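Side-chain contacts in CHAD domain (Ricinus communis, PDB 6QV5), which probably binds inorganic polyphosphate through an all-helical CHAD domain, and carries a bound zinc ion in the crystal: residues P82-D87 and M153-A158; A98-V103 and A250-Q255; L123-L128 and A265-F270. All coordinates share one frame; numbering follows the deposited sequence.

Interaction 1: residues P82-D87 and M153-A158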
# COMPACT_ATOMS: atom_id res chain seq x y z
N PRO A 82 -13.81 16.31 -2.09
CA PRO A 82 -14.35 14.98 -2.45
C PRO A 82 -14.12 14.54 -3.89
O PRO A 82 -13.96 13.34 -4.12
CB PRO A 82 -15.84 15.10 -2.12
CG PRO A 82 -16.12 16.57 -2.09
CD PRO A 82 -14.87 17.19 -1.56
N ALA A 83 -14.08 15.49 -4.85
CA ALA A 83 -13.84 15.22 -6.27
C ALA A 83 -12.45 14.62 -6.51
O ALA A 83 -12.33 13.69 -7.31
CB ALA A 83 -14.00 16.50 -7.08
N LEU A 84 -11.42 15.12 -5.79
CA LEU A 84 -10.05 14.62 -5.88
C LEU A 84 -9.93 13.23 -5.26
O LEU A 84 -9.27 12.37 -5.83
CB LEU A 84 -9.05 15.59 -5.21
CG LEU A 84 -8.71 16.88 -5.96
CD1 LEU A 84 -7.91 17.82 -5.09
CD2 LEU A 84 -7.92 16.60 -7.23
N GLN A 85 -10.61 13.01 -4.11
CA GLN A 85 -10.65 11.74 -3.38
C GLN A 85 -11.27 10.61 -4.22
O GLN A 85 -10.85 9.46 -4.09
CB GLN A 85 -11.37 11.89 -2.04
CG GLN A 85 -10.56 12.65 -0.99
CD GLN A 85 -11.25 12.70 0.34
OE1 GLN A 85 -12.17 13.50 0.57
NE2 GLN A 85 -10.82 11.86 1.27
N ASP A 86 -12.23 10.95 -5.11
CA ASP A 86 -12.88 10.01 -6.02
C ASP A 86 -11.90 9.58 -7.11
O ASP A 86 -11.88 8.40 -7.49
CB ASP A 86 -14.15 10.62 -6.65
CG ASP A 86 -15.29 10.93 -5.69
OD1 ASP A 86 -15.31 10.36 -4.58
OD2 ASP A 86 -16.17 11.74 -6.06
N ASP A 87 -11.09 10.53 -7.62
CA ASP A 87 -10.08 10.29 -8.66
C ASP A 87 -8.87 9.52 -8.12
O ASP A 87 -8.27 8.75 -8.87
CB ASP A 87 -9.65 11.61 -9.33
CG ASP A 87 -10.77 12.38 -10.01
OD1 ASP A 87 -11.60 11.74 -10.71
OD2 ASP A 87 -10.80 13.62 -9.88
N MET A 153 -3.30 15.06 -10.88
CA MET A 153 -1.94 15.37 -10.41
C MET A 153 -1.71 16.88 -10.33
O MET A 153 -1.05 17.35 -9.40
CB MET A 153 -0.88 14.72 -11.31
CG MET A 153 -0.86 13.20 -11.25
SD MET A 153 -0.26 12.52 -9.68
CE MET A 153 -1.74 11.73 -9.10
N LEU A 154 -2.27 17.62 -11.30
CA LEU A 154 -2.19 19.07 -11.39
C LEU A 154 -3.06 19.74 -10.32
O LEU A 154 -2.58 20.65 -9.64
CB LEU A 154 -2.61 19.52 -12.81
CG LEU A 154 -2.42 20.99 -13.17
CD1 LEU A 154 -0.95 21.33 -13.40
CD2 LEU A 154 -3.22 21.33 -14.42
N THR A 155 -4.32 19.28 -10.16
CA THR A 155 -5.27 19.83 -9.17
C THR A 155 -4.81 19.52 -7.74
O THR A 155 -4.97 20.39 -6.87
CB THR A 155 -6.71 19.38 -9.48
OG1 THR A 155 -6.98 19.57 -10.87
CG2 THR A 155 -7.76 20.15 -8.67
N LEU A 156 -4.21 18.33 -7.49
CA LEU A 156 -3.69 17.95 -6.18
C LEU A 156 -2.53 18.85 -5.77
O LEU A 156 -2.50 19.32 -4.63
CB LEU A 156 -3.25 16.47 -6.14
CG LEU A 156 -4.25 15.45 -5.61
CD1 LEU A 156 -3.74 14.04 -5.85
CD2 LEU A 156 -4.51 15.64 -4.11
N GLY A 157 -1.60 19.08 -6.70
CA GLY A 157 -0.43 19.93 -6.52
C GLY A 157 -0.80 21.38 -6.26
O GLY A 157 -0.20 22.02 -5.40
N ALA A 158 -1.83 21.88 -6.98
CA ALA A 158 -2.35 23.24 -6.85
C ALA A 158 -3.04 23.43 -5.49
O ALA A 158 -2.88 24.48 -4.87
CB ALA A 158 -3.33 23.54 -7.98
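Leu84 reaches across from residues 82-87 and meets Thr155 and Leu156 with the two methyls at its end. CG is anti to the carbonyl carbon and beside the backbone N (chi1 -74°). This sends the forked tip out toward residues 153-158.

CD2 of Leu84 lies in the angle between Thr155 and the backbone of Leu156. It is 3.8 Å from CB of Thr155 and equally close to the Thr155 methyl CG2. The two side chains run at a slant to each other. CD2 of Leu84 also comes within 4.1 Å of the backbone N of Leu156. Leu84 CD1 meets the Leu156 CD2 methyl at 4.2 Å. The leucine side chains run antiparallel, each passing alongside the other.

Thr155 offers its carbon side to the leucine. Its CG2 is anti to the backbone N, and its OG1 is beside that N (chi1 -47°) and hydrogen-bonds to the carbonyl oxygen of Arg151 in the same helix. The polar end is thus satisfied within its own helix, and the contact with Leu84 is apolar.

This is helix-on-helix packing within the all-helical CHAD domain, joining the start of helix 82-108 to helix 147-163. Leu84 also touches Leu152, and Asp87 forms a salt bridge with Arg148 of helix 147-163. Leu156 packs on Ile88 of helix 82-108 and on Leu38 of helix 26-42, a third helix beside the pair.

Interaction 2: residues A98-V103 and A250-Q255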
# COMPACT_ATOMS: atom_id res chain seq x y z
N ALA A 98 -3.91 -4.12 -11.71
CA ALA A 98 -2.72 -4.54 -12.46
C ALA A 98 -1.68 -5.16 -11.51
O ALA A 98 -1.04 -6.15 -11.89
CB ALA A 98 -2.13 -3.35 -13.20
N ARG A 99 -1.55 -4.61 -10.29
CA ARG A 99 -0.64 -5.10 -9.25
C ARG A 99 -1.09 -6.47 -8.72
O ARG A 99 -0.26 -7.37 -8.62
CB ARG A 99 -0.49 -4.06 -8.11
CG ARG A 99 0.38 -4.49 -6.91
CD ARG A 99 1.85 -4.65 -7.26
NE ARG A 99 2.61 -5.20 -6.14
CZ ARG A 99 3.77 -5.85 -6.26
NH1 ARG A 99 4.30 -6.06 -7.46
NH2 ARG A 99 4.39 -6.32 -5.18
N ASP A 100 -2.40 -6.62 -8.41
CA ASP A 100 -3.02 -7.87 -7.93
C ASP A 100 -2.72 -9.06 -8.84
O ASP A 100 -2.37 -10.13 -8.34
CB ASP A 100 -4.54 -7.69 -7.76
CG ASP A 100 -5.00 -6.90 -6.55
OD1 ASP A 100 -4.14 -6.50 -5.73
OD2 ASP A 100 -6.22 -6.66 -6.42
N TRP A 101 -2.84 -8.87 -10.17
CA TRP A 101 -2.58 -9.90 -11.16
C TRP A 101 -1.08 -10.20 -11.33
O TRP A 101 -0.73 -11.32 -11.67
CB TRP A 101 -3.25 -9.58 -12.50
CG TRP A 101 -4.72 -9.87 -12.49
CD1 TRP A 101 -5.72 -9.01 -12.16
CD2 TRP A 101 -5.34 -11.14 -12.72
NE1 TRP A 101 -6.94 -9.65 -12.22
CE2 TRP A 101 -6.73 -10.96 -12.56
CE3 TRP A 101 -4.86 -12.41 -13.09
CZ2 TRP A 101 -7.65 -12.00 -12.74
CZ3 TRP A 101 -5.77 -13.44 -13.28
CH2 TRP A 101 -7.14 -13.24 -13.10
N ASP A 102 -0.22 -9.20 -11.06
CA ASP A 102 1.23 -9.36 -11.13
C ASP A 102 1.77 -10.15 -9.93
O ASP A 102 2.72 -10.92 -10.09
CB ASP A 102 1.94 -8.00 -11.26
CG ASP A 102 2.75 -7.80 -12.53
OD1 ASP A 102 2.86 -8.76 -13.33
OD2 ASP A 102 3.28 -6.69 -12.72
N VAL A 103 1.17 -9.95 -8.73
CA VAL A 103 1.52 -10.65 -7.48
C VAL A 103 1.15 -12.13 -7.63
O VAL A 103 1.96 -12.99 -7.30
CB VAL A 103 0.87 -9.98 -6.23
CG1 VAL A 103 1.05 -10.84 -4.97
CG2 VAL A 103 1.43 -8.58 -5.99
N ALA A 250 -5.78 -14.14 -4.32
CA ALA A 250 -5.57 -15.14 -5.37
C ALA A 250 -6.83 -15.98 -5.61
O ALA A 250 -7.21 -16.18 -6.76
CB ALA A 250 -4.40 -16.04 -5.00
N GLY A 251 -7.47 -16.43 -4.52
CA GLY A 251 -8.70 -17.21 -4.56
C GLY A 251 -9.86 -16.45 -5.15
O GLY A 251 -10.68 -17.02 -5.87
N ARG A 252 -9.93 -15.13 -4.86
CA ARG A 252 -10.95 -14.21 -5.36
C ARG A 252 -10.73 -13.95 -6.86
O ARG A 252 -11.70 -14.00 -7.63
CB ARG A 252 -10.93 -12.90 -4.55
CG ARG A 252 -11.97 -11.86 -4.97
CD ARG A 252 -11.78 -10.51 -4.28
NE ARG A 252 -10.49 -9.89 -4.57
CZ ARG A 252 -10.24 -9.11 -5.62
NH1 ARG A 252 -11.19 -8.85 -6.50
NH2 ARG A 252 -9.03 -8.59 -5.80
N LEU A 253 -9.47 -13.68 -7.27
CA LEU A 253 -9.09 -13.41 -8.66
C LEU A 253 -9.30 -14.61 -9.57
O LEU A 253 -9.77 -14.44 -10.70
CB LEU A 253 -7.63 -12.92 -8.77
CG LEU A 253 -7.29 -11.53 -8.22
CD1 LEU A 253 -5.79 -11.28 -8.28
CD2 LEU A 253 -8.01 -10.42 -8.97
N LEU A 254 -8.95 -15.83 -9.10
CA LEU A 254 -9.11 -17.06 -9.87
C LEU A 254 -10.58 -17.46 -10.04
O LEU A 254 -10.95 -17.88 -11.14
CB LEU A 254 -8.27 -18.21 -9.30
CG LEU A 254 -6.75 -18.12 -9.48
CD1 LEU A 254 -6.03 -19.03 -8.50
CD2 LEU A 254 -6.33 -18.43 -10.91
N GLN A 255 -11.41 -17.28 -8.99
CA GLN A 255 -12.85 -17.57 -9.03
C GLN A 255 -13.55 -16.66 -10.06
O GLN A 255 -14.44 -17.12 -10.77
CB GLN A 255 -13.48 -17.44 -7.62
CG GLN A 255 -15.00 -17.70 -7.53
CD GLN A 255 -15.43 -19.06 -8.04
OE1 GLN A 255 -15.21 -20.10 -7.40
NE2 GLN A 255 -16.08 -19.08 -9.20
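Leu253 reaches from residues 250-255 between Asp100 and Trp101. Its CD2 stands above the indole plane, 3.5 Å from Trp101 NE1. It sits just outside the rim at NE1, so it does not lie along the N-H direction. Trp101 CE2 is 3.8 Å from the same methyl. CB of Leu253 is over the same face, 4.1 Å from Trp101 CZ2. The indole and the leucine point opposite ways and lie alongside each other. CD1 of Leu253 turns to the other helix backbone and lies 3.6 Å from the carbonyl oxygen of Asp100. It also touches Asp100 CB.

Beside these apolar contacts runs a long salt bridge, with Asp100 OD2 3.5 Å from Arg252 NH2. The oxygen lies at the guanidinium edge, in its plane, but the carboxylate is turned by 68° against that plane. A bend at chi3 (61°) swings the arginine end back toward Asp100.

The contact is a steep crossing in the all-helical CHAD fold, between helices 82-108 and 224-260. The axes of segments 98-103 and 250-255 cross at -102° and approach to 10.6 Å, a spacing bridged by Trp101 and Leu253.

Further out, Glu256 pairs with Arg252 through NH1 and is its stronger partner. Helix 122-145 packs on the indole with Val129, Ile132, Ala133 and Lys136, and Leu257 of helix 224-260 also touches it. The side chain of zinc ligand His52 is about 10 Å from that of Trp101.

Interaction 3: residues L123-L128 and A265-F270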
# COMPACT_ATOMS: atom_id res chain seq x y z
N LEU A 123 0.43 -25.12 -16.39
CA LEU A 123 1.26 -24.43 -17.39
C LEU A 123 0.42 -23.53 -18.28
O LEU A 123 0.83 -22.40 -18.57
CB LEU A 123 2.06 -25.44 -18.23
CG LEU A 123 3.32 -26.00 -17.58
CD1 LEU A 123 3.07 -27.39 -17.01
CD2 LEU A 123 4.47 -26.05 -18.57
N GLU A 124 -0.77 -24.01 -18.70
CA GLU A 124 -1.71 -23.24 -19.53
C GLU A 124 -2.41 -22.15 -18.70
O GLU A 124 -2.81 -21.13 -19.26
CB GLU A 124 -2.70 -24.15 -20.28
CG GLU A 124 -3.62 -24.98 -19.41
CD GLU A 124 -4.33 -26.12 -20.11
OE1 GLU A 124 -5.09 -25.86 -21.08
OE2 GLU A 124 -4.14 -27.29 -19.69
N LEU A 125 -2.55 -22.38 -17.38
CA LEU A 125 -3.14 -21.44 -16.43
C LEU A 125 -2.18 -20.26 -16.22
O LEU A 125 -2.63 -19.11 -16.19
CB LEU A 125 -3.46 -22.13 -15.09
CG LEU A 125 -4.05 -21.27 -13.96
CD1 LEU A 125 -5.47 -20.83 -14.27
CD2 LEU A 125 -4.02 -22.00 -12.65
N ASN A 126 -0.87 -20.55 -16.12
CA ASN A 126 0.20 -19.56 -15.96
C ASN A 126 0.25 -18.63 -17.18
O ASN A 126 0.49 -17.43 -17.02
CB ASN A 126 1.55 -20.25 -15.76
CG ASN A 126 2.64 -19.31 -15.32
OD1 ASN A 126 2.78 -18.98 -14.14
ND2 ASN A 126 3.45 -18.86 -16.27
N ALA A 127 -0.01 -19.18 -18.38
CA ALA A 127 -0.05 -18.44 -19.65
C ALA A 127 -1.29 -17.55 -19.70
O ALA A 127 -1.22 -16.43 -20.23
CB ALA A 127 -0.05 -19.41 -20.82
N LEU A 128 -2.43 -18.03 -19.15
CA LEU A 128 -3.69 -17.29 -19.09
C LEU A 128 -3.60 -16.13 -18.08
O LEU A 128 -4.04 -15.03 -18.40
CB LEU A 128 -4.87 -18.23 -18.75
CG LEU A 128 -6.29 -17.61 -18.70
CD1 LEU A 128 -6.77 -17.18 -20.09
CD2 LEU A 128 -7.28 -18.59 -18.11
N ALA A 265 -11.34 -23.71 -16.19
CA ALA A 265 -11.98 -23.94 -14.88
C ALA A 265 -11.38 -25.08 -14.06
O ALA A 265 -11.29 -24.96 -12.84
CB ALA A 265 -13.48 -24.13 -15.05
N GLU A 266 -10.98 -26.19 -14.72
CA GLU A 266 -10.37 -27.36 -14.08
C GLU A 266 -9.02 -27.00 -13.46
O GLU A 266 -8.75 -27.39 -12.32
CB GLU A 266 -10.21 -28.52 -15.08
CG GLU A 266 -11.49 -29.29 -15.33
CD GLU A 266 -11.35 -30.44 -16.30
OE1 GLU A 266 -11.88 -30.34 -17.43
OE2 GLU A 266 -10.72 -31.46 -15.93
N ALA A 267 -8.18 -26.24 -14.20
CA ALA A 267 -6.87 -25.76 -13.76
C ALA A 267 -7.03 -24.71 -12.65
O ALA A 267 -6.22 -24.68 -11.73
CB ALA A 267 -6.11 -25.18 -14.93
N VAL A 268 -8.09 -23.87 -12.75
CA VAL A 268 -8.43 -22.82 -11.78
C VAL A 268 -8.79 -23.45 -10.43
O VAL A 268 -8.21 -23.08 -9.41
CB VAL A 268 -9.56 -21.88 -12.31
CG1 VAL A 268 -10.11 -20.99 -11.20
CG2 VAL A 268 -9.09 -21.03 -13.48
N GLN A 269 -9.74 -24.41 -10.44
CA GLN A 269 -10.22 -25.12 -9.25
C GLN A 269 -9.09 -25.87 -8.53
O GLN A 269 -9.11 -25.93 -7.30
CB GLN A 269 -11.39 -26.06 -9.58
CG GLN A 269 -12.72 -25.34 -9.86
CD GLN A 269 -13.38 -24.81 -8.61
OE1 GLN A 269 -13.11 -23.70 -8.16
NE2 GLN A 269 -14.28 -25.60 -8.04
N PHE A 270 -8.09 -26.38 -9.28
CA PHE A 270 -6.92 -27.06 -8.74
C PHE A 270 -6.06 -26.07 -7.96
O PHE A 270 -5.62 -26.38 -6.85
CB PHE A 270 -6.09 -27.74 -9.86
CG PHE A 270 -4.93 -28.57 -9.35
CD1 PHE A 270 -5.11 -29.90 -9.01
CD2 PHE A 270 -3.66 -28.01 -9.21
CE1 PHE A 270 -4.03 -30.67 -8.52
CE2 PHE A 270 -2.60 -28.77 -8.72
CZ PHE A 270 -2.79 -30.09 -8.39
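The flat group in this contact is the peptide carbonyl of Ala267, and methyl CD2 of Leu125 lies on one face of it. This methyl stands above the carbonyl plane near the oxygen end, 3.6 Å from Ala267 O and 4.1 Å from Ala267 C. It meets the C=O from above and makes a van der Waals contact.

The other branch of Leu125 turns to Val268. Leu125 CD1 is 3.7 Å from Val268 CG2, and the two side chains cross at about a right angle. The leucine has CG anti to its own backbone N (chi1 178°), which carries the fork over to residues 265-270, where one methyl serves each residue. Lower down, Leu125 CB and Ala267 CB are 4.0 Å apart. The small alanine allows a close approach of the backbones, and the CA atoms of Leu125 and Ala267 are 6.3 Å apart.

Within the helical CHAD architecture, this contact ties the early part of helix 122-145 to the first turns of helix 265-281. It is apolar and lies away from the zinc site.

Other residues close in around the same side chains. Leu109, in a loop, touches Leu125. Val268 also packs on Leu254 and Ala258 of helix 224-260. Leu128, one turn after Leu125, rests on Leu257 of that helix and on Gln261 and Ala264 in the loop leading to helix 265-281.

Interactions 1 and 2 share helix 82-108. Their centres are about 28 Å apart and they do not touch. Interactions 2 and 3 are neighbours, with centres about 13 Å apart, and they touch through Leu254, which also reaches Leu125. Interactions 1 and 3 lie about 40 Å apart between centres. Along the chain the first segments come in the order 82-87, 98-103 and 123-128, followed by 153-158, 250-255 and 265-270, so all three contacts interleave. Helix 82-108 thus packs on helix 147-163 near its start and on helix 224-260 further along. Interactions 2 and 3 together fasten helices 224-260 and 265-281 to the earlier part of the protein.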